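Dihydroxyacetone kinase (Citrobacter freundii, PDB 1UN8) catalyses the ATP-dependent phosphorylation of dihydroxyacetone to dihydroxyacetone phosphate, using a divalent magnesium or calcium cation, and works as a homodimer. Local coordinates at residues A[367-372]-A[540-545]; A[371-376]-A[388-393]; A[482-487]-A[500-505]; A[504-509]-A[530-535]. All blocks are in the same frame, centred on the assembly; numbering follows the deposited sequence.

All four contacts lie in the helical domain that binds ATP and a phospholipid. Interaction 2 is buried, whereas interactions 1, 3 and 4 are partly buried. Interactions 1 and 2 start from the same stretch, where helix 356-371 gives way to helix 373-381, and share Asp371 and Leu372; interaction 4 uses the start and interaction 1 the later turns of helix 534-547, and interactions 3 and 4 share helix 495-511. Away from the nucleotide residues, interactions 1 and 3 join helices by apolar groups and have no hydrogen bond across. Interactions 2 and 4, which contain ATP-binding residues, each add one hydrogen bond through a hydroxyl group, and touch where Thr388 and Leu376 pack on Pro534.

Interaction 1 of 4, residues A[367-372]-A[540-545]; sequences ATLSDL and AMVFKA
Met541 meets Thr368 and Leu372 at the start of its side chain. Its CB lies 3.8 Å from Leu372 CD1, with the two side chains crossing at about a right angle, and its carbonyl oxygen O is 3.7 Å from Thr368 CG2. Bends at chi2 and chi3 turn SD and CE away from helix 356-371, and the side chain packs on Gln503 of helix 495-511. Next comes Val542, with Val542 CA 6.3 Å from Thr368 CA. Its CG2, set beside the backbone N and anti to the carbonyl carbon, touches Leu369 CD2 at 3.7 Å. This pairing looks into the eight-helix barrel: Leu369 belongs to the pocket of the bound phospholipid and touches the lipid itself. The contact joins helix 356-371 to helix 534-547, the last helix of the chain, so two elements far apart in sequence become neighbours in the barrel. The axes of the two short segments approach to 9.5 Å, at 137° between N-to-C directions. Phe543 turns from this interface onto Ala484 and Leu488 of helix 478-490. One turn after Met541, Ala545 presents CB to Thr368 OG1 at 3.5 Å. That hydroxyl, with chi1 of -52°, lies beside its own backbone N and is hydrogen-bonded to Leu364 O within its helix, while CG2 is directed toward the Met541 carbonyl.

Interaction 2 of 4, residues A[371-376]-A[388-393]; sequences DLETHL and TGSTFA
Glu373 lays its extended side chain across Ser390 and Ala393, joining helix 373-381 to helix 388-404, consecutive helices in the eight-helix barrel domain. The residues just before and at the start of the second helix, Asp385 to Thr388, form one part of the ATP site. CG of Glu373 stands anti to the backbone N (chi1 -173°), near Ser390, and the chain stays extended beyond it; its carboxylate carbon CD rests 3.9 Å from Ala393 CB, and OE2 continues to a salt bridge with Arg397. Gly389 is where the backbones come closest, its CA 4.1 Å from Glu373 CA. With no side chain in between, Gly389 CA makes a C-H...O contact with Glu373 O at 3.4 Å, nearly straight at 163°, and also meets Leu376 CB at 3.4 Å. Leu376 itself is buried and reaches Pro534 of the ATP site, as well as Gln537 and Arg538 of helix 534-547. Within helix 388-404, Thr388 CG2 sits over the centre of the Phe392 ring, 3.9 Å above its plane. Ser390 OG, also hydrogen-bonded to Asn377 ND2, gives its proton to Glu373 OE1 at 2.9 Å, reaching the anti lone pair on the side away from OE2.

Interaction 3 of 4, residues A[482-487]-A[500-505]; sequences QPALTS and DAAQAG
Ala501 and Pro483 carry most of this contact, each pressing its CB against the backbone carbonyl of the other. Pro483 CB lies 3.6 Å from Ala501 O; in return, Ala501 CB is 3.6 Å from Pro483 O. Pro483 CB and Ala501 CB are themselves 3.8 Å apart. Ala502, the third main residue, meets Ala484 CB to CB at 3.9 Å, one small methyl on another. With mostly alanine and proline side chains between them, the axes of the two segments approach to 7.3 Å. They run nearly antiparallel, at 158°, as successive helices 478-490 and 495-511 of the eight-helix barrel joined by a short link. Helix 534-547 covers one flank, where Ala540 packs on Ala502. At the far end of the contact Ser487 touches Ala501 CB with its own CB, at 4.1 Å. Proline has no N-H to offer the preceding turn, and the first helix is kinked at Pro483; its ring also packs on Arg508 of the second helix. Near this kink Gln482 O accepts from both Thr486 N and Thr486 OG1, the hydroxyl approaching 47° out of the carbonyl plane.

Interaction 4 of 4, residues A[504-509]-A[530-535]; sequences AGAERT and GNMDPG
Of the flat groups near the contact of Thr509 with Met532 and Asp533, the guanidinium of Arg508 folds back over its own helix, one face covering Ala504 C, 3.9 Å above the plane at the centre, with Gly505 N offset toward the rim. The carboxylate of Asp533 turns from helix 495-511 and works at the N-cap of helix 534-547, where OD2 accepts from Ala536 N. Met532 reaches toward Ala506, its CG anti to the backbone N (chi1 -170°) and its chain bent only at chi3. The methyl CE comes to 3.5 Å from Ala506 O and 3.8 Å from Ala506 CB. Thr509 crosses Met532 obliquely, OG1 being 3.8 Å from Met532 CG. With chi1 at 77°, OG1 sits between its backbone N and carbonyl carbon. From there it donates to Ala506 O at 2.7 Å, in the carbonyl plane on a lone pair, and accepts from Asp533 N at 3.2 Å along an almost straight line (176°). The carbonyl oxygens O of Thr509 and Asn531 lie 3.4 Å apart; Arg475 bonds the former and, weakly, the latter, which probably offsets their repulsion. Asp533, Pro534 and Gly535 bind ATP. The hydroxyl links helix 495-511 to Asp533, whose backbone N and carboxylate are each held by protein, consistent with a fixed backbone at the nucleotide site.

Interaction 1 of 4, residues A[367-372]-A[540-545]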
loop_
_atom_site.group_PDB
_atom_site.type_symbol
_atom_site.label_atom_id
_atom_site.label_comp_id
_atom_site.label_asym_id
_atom_site.label_seq_id
_atom_site.Cartn_x
_atom_site.Cartn_y
_atom_site.Cartn_z
ATOM N N ALA A 367 -14.297 -45.316 29.822
ATOM C CA ALA A 367 -15.636 -45.233 30.388
ATOM C C ALA A 367 -15.811 -43.986 31.252
ATOM O O ALA A 367 -16.756 -43.220 31.070
ATOM C CB ALA A 367 -15.923 -46.486 31.212
ATOM N N THR A 368 -14.894 -43.792 32.191
ATOM C CA THR A 368 -14.938 -42.644 33.092
ATOM C C THR A 368 -15.176 -41.333 32.338
ATOM O O THR A 368 -16.060 -40.547 32.701
ATOM C CB THR A 368 -13.624 -42.539 33.892
ATOM O OG1 THR A 368 -13.346 -43.805 34.503
ATOM C CG2 THR A 368 -13.730 -41.459 34.971
ATOM N N LEU A 369 -14.393 -41.097 31.289
ATOM C CA LEU A 369 -14.551 -39.881 30.510
ATOM C C LEU A 369 -15.926 -39.863 29.848
ATOM O O LEU A 369 -16.626 -38.850 29.876
ATOM C CB LEU A 369 -13.465 -39.777 29.439
ATOM C CG LEU A 369 -12.030 -39.593 29.938
ATOM C CD1 LEU A 369 -11.073 -39.612 28.760
ATOM C CD2 LEU A 369 -11.916 -38.294 30.701
ATOM N N SER A 370 -16.323 -40.988 29.261
ATOM C CA SER A 370 -17.617 -41.055 28.593
ATOM C C SER A 370 -18.763 -40.744 29.544
ATOM O O SER A 370 -19.668 -39.983 29.203
ATOM C CB SER A 370 -17.829 -42.438 27.970
ATOM O OG SER A 370 -18.980 -42.451 27.141
ATOM N N ASP A 371 -18.723 -41.321 30.739
ATOM C CA ASP A 371 -19.772 -41.101 31.730
ATOM C C ASP A 371 -19.911 -39.647 32.170
ATOM O O ASP A 371 -21.009 -39.192 32.510
ATOM C CB ASP A 371 -19.507 -41.954 32.971
ATOM C CG ASP A 371 -19.648 -43.441 32.707
ATOM O OD1 ASP A 371 -19.252 -44.237 33.592
ATOM O OD2 ASP A 371 -20.159 -43.812 31.630
ATOM N N LEU A 372 -18.796 -38.921 32.162
ATOM C CA LEU A 372 -18.770 -37.531 32.600
ATOM C C LEU A 372 -19.255 -36.472 31.613
ATOM O O LEU A 372 -19.226 -35.278 31.936
ATOM C CB LEU A 372 -17.346 -37.174 33.032
ATOM C CG LEU A 372 -16.777 -37.853 34.279
ATOM C CD1 LEU A 372 -15.262 -37.743 34.288
ATOM C CD2 LEU A 372 -17.367 -37.207 35.516
ATOM N N ALA A 540 -8.800 -35.561 37.132
ATOM C CA ALA A 540 -8.847 -36.050 38.497
ATOM C C ALA A 540 -9.734 -37.284 38.609
ATOM O O ALA A 540 -9.431 -38.210 39.358
ATOM C CB ALA A 540 -9.350 -34.944 39.433
ATOM N N MET A 541 -10.829 -37.310 37.868
ATOM C CA MET A 541 -11.711 -38.460 37.947
ATOM C C MET A 541 -11.070 -39.683 37.299
ATOM O O MET A 541 -11.297 -40.815 37.722
ATOM C CB MET A 541 -13.055 -38.130 37.302
ATOM C CG MET A 541 -13.809 -37.055 38.046
ATOM S SD MET A 541 -14.044 -37.452 39.801
ATOM C CE MET A 541 -12.671 -36.567 40.592
ATOM N N VAL A 542 -10.254 -39.456 36.278
ATOM C CA VAL A 542 -9.588 -40.564 35.628
ATOM C C VAL A 542 -8.680 -41.239 36.646
ATOM O O VAL A 542 -8.776 -42.443 36.875
ATOM C CB VAL A 542 -8.759 -40.091 34.424
ATOM C CG1 VAL A 542 -7.826 -41.201 33.963
ATOM C CG2 VAL A 542 -9.689 -39.701 33.287
ATOM N N PHE A 543 -7.804 -40.470 37.275
ATOM C CA PHE A 543 -6.918 -41.053 38.263
ATOM C C PHE A 543 -7.664 -41.662 39.441
ATOM O O PHE A 543 -7.254 -42.692 39.980
ATOM C CB PHE A 543 -5.913 -40.024 38.747
ATOM C CG PHE A 543 -4.779 -39.827 37.800
ATOM C CD1 PHE A 543 -4.861 -38.892 36.784
ATOM C CD2 PHE A 543 -3.655 -40.628 37.880
ATOM C CE1 PHE A 543 -3.843 -38.753 35.856
ATOM C CE2 PHE A 543 -2.628 -40.501 36.956
ATOM C CZ PHE A 543 -2.724 -39.559 35.939
ATOM N N LYS A 544 -8.759 -41.026 39.838
ATOM C CA LYS A 544 -9.575 -41.536 40.927
ATOM C C LYS A 544 -10.024 -42.945 40.552
ATOM O O LYS A 544 -9.972 -43.865 41.363
ATOM C CB LYS A 544 -10.805 -40.655 41.131
ATOM C CG LYS A 544 -11.689 -41.110 42.267
ATOM C CD LYS A 544 -12.944 -40.285 42.354
ATOM C CE LYS A 544 -13.856 -40.810 43.447
ATOM N NZ LYS A 544 -15.122 -40.034 43.489
ATOM N N ALA A 545 -10.462 -43.108 39.311
ATOM C CA ALA A 545 -10.910 -44.405 38.833
ATOM C C ALA A 545 -9.758 -45.408 38.851
ATOM O O ALA A 545 -9.927 -46.564 39.243
ATOM C CB ALA A 545 -11.469 -44.274 37.424
#

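Interaction 2 of 4, residues A[371-376]-A[388-393]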
loop_
_atom_site.group_PDB
_atom_site.type_symbol
_atom_site.label_atom_id
_atom_site.label_comp_id
_atom_site.label_asym_id
_atom_site.label_seq_id
_atom_site.Cartn_x
_atom_site.Cartn_y
_atom_site.Cartn_z
ATOM N N ASP A 371 -18.723 -41.321 30.739
ATOM C CA ASP A 371 -19.772 -41.101 31.730
ATOM C C ASP A 371 -19.911 -39.647 32.170
ATOM O O ASP A 371 -21.009 -39.192 32.510
ATOM C CB ASP A 371 -19.507 -41.954 32.971
ATOM C CG ASP A 371 -19.648 -43.441 32.707
ATOM O OD1 ASP A 371 -19.252 -44.237 33.592
ATOM O OD2 ASP A 371 -20.159 -43.812 31.630
ATOM N N LEU A 372 -18.796 -38.921 32.162
ATOM C CA LEU A 372 -18.770 -37.531 32.600
ATOM C C LEU A 372 -19.255 -36.472 31.613
ATOM O O LEU A 372 -19.226 -35.278 31.936
ATOM C CB LEU A 372 -17.346 -37.174 33.032
ATOM C CG LEU A 372 -16.777 -37.853 34.279
ATOM C CD1 LEU A 372 -15.262 -37.743 34.288
ATOM C CD2 LEU A 372 -17.367 -37.207 35.516
ATOM N N GLU A 373 -19.717 -36.890 30.435
ATOM C CA GLU A 373 -20.134 -35.931 29.409
ATOM C C GLU A 373 -20.985 -34.748 29.851
ATOM O O GLU A 373 -20.563 -33.596 29.747
ATOM C CB GLU A 373 -20.843 -36.636 28.247
ATOM C CG GLU A 373 -21.148 -35.687 27.080
ATOM C CD GLU A 373 -21.726 -36.392 25.855
ATOM O OE1 GLU A 373 -22.004 -35.700 24.852
ATOM O OE2 GLU A 373 -21.903 -37.630 25.890
ATOM N N THR A 374 -22.185 -35.021 30.339
ATOM C CA THR A 374 -23.059 -33.942 30.754
ATOM C C THR A 374 -22.520 -33.110 31.918
ATOM O O THR A 374 -22.690 -31.886 31.935
ATOM C CB THR A 374 -24.466 -34.481 31.084
ATOM O OG1 THR A 374 -25.225 -33.463 31.750
ATOM C CG2 THR A 374 -24.376 -35.726 31.948
ATOM N N HIS A 375 -21.865 -33.752 32.882
ATOM C CA HIS A 375 -21.314 -33.015 34.015
ATOM C C HIS A 375 -20.212 -32.063 33.557
ATOM O O HIS A 375 -20.147 -30.912 34.004
ATOM C CB HIS A 375 -20.749 -33.966 35.078
ATOM C CG HIS A 375 -20.067 -33.263 36.214
ATOM N ND1 HIS A 375 -20.717 -32.366 37.034
ATOM C CD2 HIS A 375 -18.785 -33.304 36.648
ATOM C CE1 HIS A 375 -19.865 -31.883 37.923
ATOM N NE2 HIS A 375 -18.685 -32.437 37.710
ATOM N N LEU A 376 -19.349 -32.540 32.664
ATOM C CA LEU A 376 -18.264 -31.706 32.174
ATOM C C LEU A 376 -18.771 -30.571 31.285
ATOM O O LEU A 376 -18.132 -29.509 31.201
ATOM C CB LEU A 376 -17.220 -32.559 31.441
ATOM C CG LEU A 376 -16.431 -33.538 32.329
ATOM C CD1 LEU A 376 -15.417 -34.293 31.499
ATOM C CD2 LEU A 376 -15.730 -32.784 33.443
ATOM N N THR A 388 -16.971 -29.218 26.354
ATOM C CA THR A 388 -15.794 -30.001 26.720
ATOM C C THR A 388 -16.148 -31.450 27.055
ATOM O O THR A 388 -15.421 -32.375 26.687
ATOM C CB THR A 388 -15.042 -29.352 27.907
ATOM O OG1 THR A 388 -14.417 -28.141 27.461
ATOM C CG2 THR A 388 -13.976 -30.286 28.455
ATOM N N GLY A 389 -17.263 -31.650 27.744
ATOM C CA GLY A 389 -17.665 -33.003 28.080
ATOM C C GLY A 389 -17.885 -33.826 26.818
ATOM O O GLY A 389 -17.427 -34.962 26.705
ATOM N N SER A 390 -18.589 -33.245 25.854
ATOM C CA SER A 390 -18.873 -33.932 24.597
ATOM C C SER A 390 -17.606 -34.160 23.775
ATOM O O SER A 390 -17.436 -35.214 23.160
ATOM C CB SER A 390 -19.887 -33.122 23.778
ATOM O OG SER A 390 -21.125 -33.015 24.462
ATOM N N THR A 391 -16.724 -33.168 23.760
ATOM C CA THR A 391 -15.473 -33.274 23.021
ATOM C C THR A 391 -14.654 -34.435 23.582
ATOM O O THR A 391 -14.160 -35.281 22.837
ATOM C CB THR A 391 -14.659 -31.977 23.136
ATOM O OG1 THR A 391 -15.460 -30.870 22.701
ATOM C CG2 THR A 391 -13.405 -32.055 22.277
ATOM N N PHE A 392 -14.519 -34.473 24.904
ATOM C CA PHE A 392 -13.766 -35.531 25.569
ATOM C C PHE A 392 -14.462 -36.870 25.404
ATOM O O PHE A 392 -13.806 -37.900 25.232
ATOM C CB PHE A 392 -13.600 -35.217 27.059
ATOM C CG PHE A 392 -12.504 -34.231 27.361
ATOM C CD1 PHE A 392 -12.082 -33.318 26.408
ATOM C CD2 PHE A 392 -11.923 -34.192 28.620
ATOM C CE1 PHE A 392 -11.096 -32.379 26.708
ATOM C CE2 PHE A 392 -10.937 -33.257 28.928
ATOM C CZ PHE A 392 -10.523 -32.348 27.967
ATOM N N ALA A 393 -15.790 -36.859 25.460
ATOM C CA ALA A 393 -16.567 -38.089 25.302
ATOM C C ALA A 393 -16.362 -38.625 23.889
ATOM O O ALA A 393 -16.254 -39.838 23.677
ATOM C CB ALA A 393 -18.059 -37.817 25.558
#

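Interaction 3 of 4, residues A[482-487]-A[500-505]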
loop_
_atom_site.group_PDB
_atom_site.type_symbol
_atom_site.label_atom_id
_atom_site.label_comp_id
_atom_site.label_asym_id
_atom_site.label_seq_id
_atom_site.Cartn_x
_atom_site.Cartn_y
_atom_site.Cartn_z
ATOM N N GLN A 482 -0.241 -32.434 35.825
ATOM C CA GLN A 482 1.132 -32.292 36.292
ATOM C C GLN A 482 1.332 -32.848 37.697
ATOM O O GLN A 482 2.224 -33.660 37.924
ATOM C CB GLN A 482 1.558 -30.826 36.255
ATOM C CG GLN A 482 3.015 -30.631 36.564
ATOM C CD GLN A 482 3.659 -29.610 35.655
ATOM O OE1 GLN A 482 3.315 -28.423 35.679
ATOM N NE2 GLN A 482 4.598 -30.070 34.833
ATOM N N PRO A 483 0.500 -32.413 38.659
ATOM C CA PRO A 483 0.632 -32.908 40.030
ATOM C C PRO A 483 0.640 -34.427 40.039
ATOM O O PRO A 483 1.485 -35.047 40.687
ATOM C CB PRO A 483 -0.605 -32.333 40.719
ATOM C CG PRO A 483 -0.823 -31.054 40.001
ATOM C CD PRO A 483 -0.611 -31.445 38.562
ATOM N N ALA A 484 -0.301 -35.010 39.295
ATOM C CA ALA A 484 -0.436 -36.457 39.201
ATOM C C ALA A 484 0.792 -37.104 38.584
ATOM O O ALA A 484 1.294 -38.103 39.103
ATOM C CB ALA A 484 -1.678 -36.813 38.389
ATOM N N LEU A 485 1.278 -36.545 37.481
ATOM C CA LEU A 485 2.444 -37.119 36.820
ATOM C C LEU A 485 3.689 -36.964 37.674
ATOM O O LEU A 485 4.609 -37.785 37.608
ATOM C CB LEU A 485 2.656 -36.492 35.440
ATOM C CG LEU A 485 1.556 -36.862 34.435
ATOM C CD1 LEU A 485 1.927 -36.364 33.059
ATOM C CD2 LEU A 485 1.360 -38.372 34.411
ATOM N N THR A 486 3.718 -35.919 38.487
ATOM C CA THR A 486 4.858 -35.716 39.359
ATOM C C THR A 486 4.747 -36.721 40.503
ATOM O O THR A 486 5.738 -37.341 40.894
ATOM C CB THR A 486 4.888 -34.293 39.912
ATOM O OG1 THR A 486 5.065 -33.375 38.829
ATOM C CG2 THR A 486 6.031 -34.123 40.887
ATOM N N SER A 487 3.538 -36.896 41.028
ATOM C CA SER A 487 3.333 -37.847 42.110
ATOM C C SER A 487 3.825 -39.233 41.682
ATOM O O SER A 487 4.579 -39.888 42.406
ATOM C CB SER A 487 1.854 -37.919 42.479
ATOM O OG SER A 487 1.636 -38.838 43.531
ATOM N N ASP A 500 -4.916 -38.084 44.517
ATOM C CA ASP A 500 -4.968 -37.032 45.508
ATOM C C ASP A 500 -4.305 -35.754 45.009
ATOM O O ASP A 500 -4.794 -34.654 45.238
ATOM C CB ASP A 500 -4.281 -37.473 46.793
ATOM C CG ASP A 500 -4.721 -36.644 47.981
ATOM O OD1 ASP A 500 -5.905 -36.786 48.392
ATOM O OD2 ASP A 500 -3.899 -35.841 48.482
ATOM N N ALA A 501 -3.180 -35.901 44.328
ATOM C CA ALA A 501 -2.469 -34.743 43.811
ATOM C C ALA A 501 -3.326 -34.052 42.749
ATOM O O ALA A 501 -3.553 -32.841 42.798
ATOM C CB ALA A 501 -1.131 -35.181 43.220
ATOM N N ALA A 502 -3.806 -34.839 41.794
ATOM C CA ALA A 502 -4.641 -34.311 40.727
ATOM C C ALA A 502 -5.851 -33.604 41.329
ATOM O O ALA A 502 -6.217 -32.498 40.915
ATOM C CB ALA A 502 -5.097 -35.450 39.799
ATOM N N GLN A 503 -6.466 -34.256 42.310
ATOM C CA GLN A 503 -7.646 -33.719 42.980
ATOM C C GLN A 503 -7.375 -32.350 43.603
ATOM O O GLN A 503 -8.208 -31.446 43.503
ATOM C CB GLN A 503 -8.128 -34.714 44.038
ATOM C CG GLN A 503 -9.373 -34.295 44.804
ATOM C CD GLN A 503 -10.558 -33.996 43.908
ATOM O OE1 GLN A 503 -10.687 -34.548 42.821
ATOM N NE2 GLN A 503 -11.445 -33.127 44.375
ATOM N N ALA A 504 -6.213 -32.187 44.235
ATOM C CA ALA A 504 -5.867 -30.901 44.849
ATOM C C ALA A 504 -5.763 -29.853 43.751
ATOM O O ALA A 504 -6.280 -28.746 43.879
ATOM C CB ALA A 504 -4.543 -31.008 45.594
ATOM N N GLY A 505 -5.086 -30.219 42.666
ATOM C CA GLY A 505 -4.926 -29.307 41.551
ATOM C C GLY A 505 -6.259 -28.905 40.948
ATOM O O GLY A 505 -6.455 -27.744 40.594
#

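Interaction 4 of 4, residues A[504-509]-A[530-535]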
loop_
_atom_site.group_PDB
_atom_site.type_symbol
_atom_site.label_atom_id
_atom_site.label_comp_id
_atom_site.label_asym_id
_atom_site.label_seq_id
_atom_site.Cartn_x
_atom_site.Cartn_y
_atom_site.Cartn_z
ATOM N N ALA A 504 -6.213 -32.187 44.235
ATOM C CA ALA A 504 -5.867 -30.901 44.849
ATOM C C ALA A 504 -5.763 -29.853 43.751
ATOM O O ALA A 504 -6.280 -28.746 43.879
ATOM C CB ALA A 504 -4.543 -31.008 45.594
ATOM N N GLY A 505 -5.086 -30.219 42.666
ATOM C CA GLY A 505 -4.926 -29.307 41.551
ATOM C C GLY A 505 -6.259 -28.905 40.948
ATOM O O GLY A 505 -6.455 -27.744 40.594
ATOM N N ALA A 506 -7.180 -29.856 40.820
ATOM C CA ALA A 506 -8.488 -29.540 40.260
ATOM C C ALA A 506 -9.179 -28.559 41.199
ATOM O O ALA A 506 -9.834 -27.611 40.765
ATOM C CB ALA A 506 -9.319 -30.796 40.117
ATOM N N GLU A 507 -9.021 -28.799 42.496
ATOM C CA GLU A 507 -9.621 -27.942 43.502
ATOM C C GLU A 507 -9.064 -26.532 43.393
ATOM O O GLU A 507 -9.805 -25.566 43.539
ATOM C CB GLU A 507 -9.388 -28.537 44.901
ATOM C CG GLU A 507 -10.340 -29.697 45.201
ATOM C CD GLU A 507 -9.895 -30.572 46.358
ATOM O OE1 GLU A 507 -10.704 -31.420 46.800
ATOM O OE2 GLU A 507 -8.740 -30.422 46.811
ATOM N N ARG A 508 -7.770 -26.406 43.111
ATOM C CA ARG A 508 -7.170 -25.078 42.983
ATOM C C ARG A 508 -7.839 -24.266 41.869
ATOM O O ARG A 508 -7.951 -23.044 41.975
ATOM C CB ARG A 508 -5.652 -25.179 42.735
ATOM C CG ARG A 508 -4.848 -25.494 43.997
ATOM C CD ARG A 508 -3.346 -25.415 43.768
ATOM N NE ARG A 508 -2.804 -26.587 43.084
ATOM C CZ ARG A 508 -2.409 -27.704 43.689
ATOM N NH1 ARG A 508 -2.486 -27.819 45.007
ATOM N NH2 ARG A 508 -1.931 -28.709 42.969
ATOM N N THR A 509 -8.306 -24.937 40.815
ATOM C CA THR A 509 -8.948 -24.226 39.705
ATOM C C THR A 509 -10.295 -23.641 40.102
ATOM O O THR A 509 -10.811 -22.758 39.425
ATOM C CB THR A 509 -9.147 -25.120 38.443
ATOM O OG1 THR A 509 -10.250 -26.013 38.629
ATOM C CG2 THR A 509 -7.899 -25.913 38.159
ATOM N N GLY A 530 -18.781 -25.511 41.213
ATOM C CA GLY A 530 -19.326 -25.221 39.897
ATOM C C GLY A 530 -18.381 -24.347 39.089
ATOM O O GLY A 530 -18.650 -24.025 37.930
ATOM N N ASN A 531 -17.272 -23.956 39.713
ATOM C CA ASN A 531 -16.262 -23.125 39.068
ATOM C C ASN A 531 -15.044 -23.974 38.717
ATOM O O ASN A 531 -13.971 -23.436 38.415
ATOM C CB ASN A 531 -15.808 -21.994 40.002
ATOM C CG ASN A 531 -16.879 -20.938 40.223
ATOM O OD1 ASN A 531 -17.475 -20.421 39.269
ATOM N ND2 ASN A 531 -17.115 -20.595 41.488
ATOM N N MET A 532 -15.199 -25.295 38.771
ATOM C CA MET A 532 -14.084 -26.188 38.475
ATOM C C MET A 532 -13.879 -26.331 36.979
ATOM O O MET A 532 -14.849 -26.459 36.220
ATOM C CB MET A 532 -14.313 -27.573 39.089
ATOM C CG MET A 532 -13.081 -28.472 39.028
ATOM S SD MET A 532 -13.277 -30.017 39.932
ATOM C CE MET A 532 -12.651 -29.570 41.538
ATOM N N ASP A 533 -12.621 -26.294 36.554
ATOM C CA ASP A 533 -12.313 -26.451 35.140
ATOM C C ASP A 533 -12.620 -27.893 34.738
ATOM O O ASP A 533 -12.221 -28.834 35.420
ATOM C CB ASP A 533 -10.845 -26.153 34.876
ATOM C CG ASP A 533 -10.434 -26.504 33.463
ATOM O OD1 ASP A 533 -11.009 -25.916 32.522
ATOM O OD2 ASP A 533 -9.549 -27.372 33.295
ATOM N N PRO A 534 -13.342 -28.086 33.627
ATOM C CA PRO A 534 -13.691 -29.435 33.158
ATOM C C PRO A 534 -12.459 -30.311 32.908
ATOM O O PRO A 534 -12.425 -31.484 33.298
ATOM C CB PRO A 534 -14.467 -29.159 31.874
ATOM C CG PRO A 534 -15.063 -27.814 32.129
ATOM C CD PRO A 534 -13.917 -27.063 32.741
ATOM N N GLY A 535 -11.452 -29.731 32.264
ATOM C CA GLY A 535 -10.243 -30.473 31.985
ATOM C C GLY A 535 -9.661 -31.100 33.235
ATOM O O GLY A 535 -9.470 -32.311 33.300
#